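Local coordinates for protease (Helicobacter pylori, PDB 5EUF), which is a zinc-dependent M16-family peptidase that probably acts as a virulence factor, cleaving the cytoplasmic domain of human junctional adhesion molecule A and weakening the gastric epithelial barrier, at residues G370-Y375 and N379-L384. Sequence-based numbering, arbitrary orientation.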
loop_
_atom_site.group_PDB
_atom_site.type_symbol
_atom_site.label_atom_id
_atom_site.label_comp_id
_atom_site.label_asym_id
_atom_site.label_seq_id
_atom_site.Cartn_x
_atom_site.Cartn_y
_atom_site.Cartn_z
ATOM N N GLY B 370 -7.549 10.324 -29.291
ATOM C CA GLY B 370 -7.850 9.669 -28.030
ATOM C C GLY B 370 -7.895 8.156 -28.139
ATOM O O GLY B 370 -7.501 7.448 -27.212
ATOM N N LEU B 371 -8.374 7.657 -29.274
ATOM C CA LEU B 371 -8.408 6.219 -29.511
ATOM C C LEU B 371 -6.997 5.664 -29.667
ATOM O O LEU B 371 -6.609 4.726 -28.970
ATOM C CB LEU B 371 -9.240 5.892 -30.752
ATOM C CG LEU B 371 -10.738 6.194 -30.673
ATOM C CD1 LEU B 371 -11.430 5.810 -31.971
ATOM C CD2 LEU B 371 -11.370 5.474 -29.492
ATOM N N PHE B 372 -6.236 6.253 -30.585
ATOM C CA PHE B 372 -4.871 5.813 -30.855
ATOM C C PHE B 372 -3.966 5.936 -29.635
ATOM O O PHE B 372 -3.122 5.075 -29.395
ATOM C CB PHE B 372 -4.273 6.610 -32.014
ATOM C CG PHE B 372 -4.619 6.065 -33.368
ATOM C CD1 PHE B 372 -5.786 6.447 -34.007
ATOM C CD2 PHE B 372 -3.771 5.180 -34.009
ATOM C CE1 PHE B 372 -6.104 5.950 -35.256
ATOM C CE2 PHE B 372 -4.082 4.681 -35.256
ATOM C CZ PHE B 372 -5.250 5.067 -35.881
ATOM N N ALA B 373 -4.148 7.009 -28.870
ATOM C CA ALA B 373 -3.297 7.284 -27.719
ATOM C C ALA B 373 -3.303 6.135 -26.718
ATOM O O ALA B 373 -2.260 5.761 -26.180
ATOM C CB ALA B 373 -3.730 8.572 -27.040
ATOM N N ASP B 374 -4.478 5.569 -26.478
ATOM C CA ASP B 374 -4.614 4.508 -25.493
ATOM C C ASP B 374 -3.972 3.210 -25.975
ATOM O O ASP B 374 -3.408 2.460 -25.179
ATOM C CB ASP B 374 -6.089 4.284 -25.156
ATOM C CG ASP B 374 -6.681 5.427 -24.349
ATOM O OD1 ASP B 374 -5.986 5.933 -23.440
ATOM O OD2 ASP B 374 -7.834 5.823 -24.624
ATOM N N TYR B 375 -4.040 2.959 -27.278
ATOM C CA TYR B 375 -3.558 1.698 -27.836
ATOM C C TYR B 375 -2.097 1.759 -28.276
ATOM O O TYR B 375 -1.430 0.729 -28.371
ATOM C CB TYR B 375 -4.446 1.270 -29.009
ATOM C CG TYR B 375 -5.789 0.733 -28.568
ATOM C CD1 TYR B 375 -6.812 1.593 -28.189
ATOM C CD2 TYR B 375 -6.030 -0.633 -28.516
ATOM C CE1 TYR B 375 -8.038 1.107 -27.776
ATOM C CE2 TYR B 375 -7.251 -1.127 -28.108
ATOM C CZ TYR B 375 -8.251 -0.254 -27.738
ATOM O OH TYR B 375 -9.470 -0.741 -27.327
ATOM N N ASN B 379 1.187 -0.524 -27.326
ATOM C CA ASN B 379 1.596 -1.188 -28.560
ATOM C C ASN B 379 0.561 -2.234 -28.967
ATOM O O ASN B 379 0.874 -3.415 -29.108
ATOM C CB ASN B 379 2.979 -1.825 -28.407
ATOM C CG ASN B 379 3.652 -2.090 -29.744
ATOM O OD1 ASN B 379 2.989 -2.386 -30.740
ATOM N ND2 ASN B 379 4.975 -1.978 -29.773
ATOM N N ASP B 380 -0.676 -1.784 -29.147
ATOM C CA ASP B 380 -1.783 -2.677 -29.460
ATOM C C ASP B 380 -2.680 -2.082 -30.546
ATOM O O ASP B 380 -3.900 -2.032 -30.397
ATOM C CB ASP B 380 -2.596 -2.969 -28.197
ATOM C CG ASP B 380 -3.586 -4.099 -28.385
ATOM O OD1 ASP B 380 -3.276 -5.042 -29.145
ATOM O OD2 ASP B 380 -4.675 -4.040 -27.774
ATOM N N LEU B 381 -2.073 -1.628 -31.638
ATOM C CA LEU B 381 -2.837 -1.033 -32.729
ATOM C C LEU B 381 -3.644 -2.094 -33.463
ATOM O O LEU B 381 -4.707 -1.808 -34.016
ATOM C CB LEU B 381 -1.919 -0.307 -33.711
ATOM C CG LEU B 381 -1.126 0.888 -33.186
ATOM C CD1 LEU B 381 0.213 0.442 -32.607
ATOM C CD2 LEU B 381 -0.929 1.907 -34.292
ATOM N N GLN B 382 -3.126 -3.318 -33.470
ATOM C CA GLN B 382 -3.828 -4.439 -34.080
ATOM C C GLN B 382 -5.146 -4.679 -33.362
ATOM O O GLN B 382 -6.162 -4.976 -33.989
ATOM C CB GLN B 382 -2.971 -5.705 -34.045
ATOM C CG GLN B 382 -3.629 -6.908 -34.701
ATOM C CD GLN B 382 -3.892 -6.692 -36.181
ATOM O OE1 GLN B 382 -3.160 -5.965 -36.854
ATOM N NE2 GLN B 382 -4.945 -7.321 -36.693
ATOM N N GLY B 383 -5.117 -4.544 -32.040
ATOM C CA GLY B 383 -6.315 -4.680 -31.236
ATOM C C GLY B 383 -7.314 -3.602 -31.593
ATOM O O GLY B 383 -8.511 -3.867 -31.694
ATOM N N LEU B 384 -6.815 -2.387 -31.801
ATOM C CA LEU B 384 -7.664 -1.244 -32.122
ATOM C C LEU B 384 -8.377 -1.427 -33.457
ATOM O O LEU B 384 -9.578 -1.166 -33.569
ATOM C CB LEU B 384 -6.840 0.046 -32.142
ATOM C CG LEU B 384 -7.556 1.329 -32.572
ATOM C CD1 LEU B 384 -8.819 1.555 -31.751
ATOM C CD2 LEU B 384 -6.622 2.529 -32.458
#
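Tyr375 and Leu384 meet across the tight turn between two consecutive helices, 365-376 and 381-385, the first of which ends in a Schellman motif. Asn379 takes the positive phi that turns the chain out of helix 365-376, a conformation asparagine tolerates better than most residues. The next residue, Asp380, is the N-cap of the second helix, and its backbone N-H donates to Tyr375 O at 2.7 Å, nearly straight (159°), as a closing bond of the Schellman turn.

The Tyr375 ring then lies against the start of the new helix. Leu384 CB makes a CH-pi contact over one face, offset toward the rim and 4.0 Å from the ring centroid, while Asp380 O approaches the ring edge near its plane. The Asp380 carboxylate runs alongside the ring, its plane turned 29° from it. Gly383, lacking a side chain, leaves room for this carboxylate. Phe261 meets Tyr375 edge-to-face, tying the corner to a loop.

Leu384 suits its place because it branches: with CG anti to its backbone N, CD1 reaches Tyr375 CD1 and CE1 while CD2 turns to Phe372. The flat rings of Tyr375 and Phe372 each offer a broad face, so one leucine packs on both. CD2 forms the second CH-pi contact, 4.1 Å from the Phe372 ring centroid and only 7° off the ring normal. At the edge of that ring, Leu381 CD2 lies 4.3 Å from Phe372 CE2.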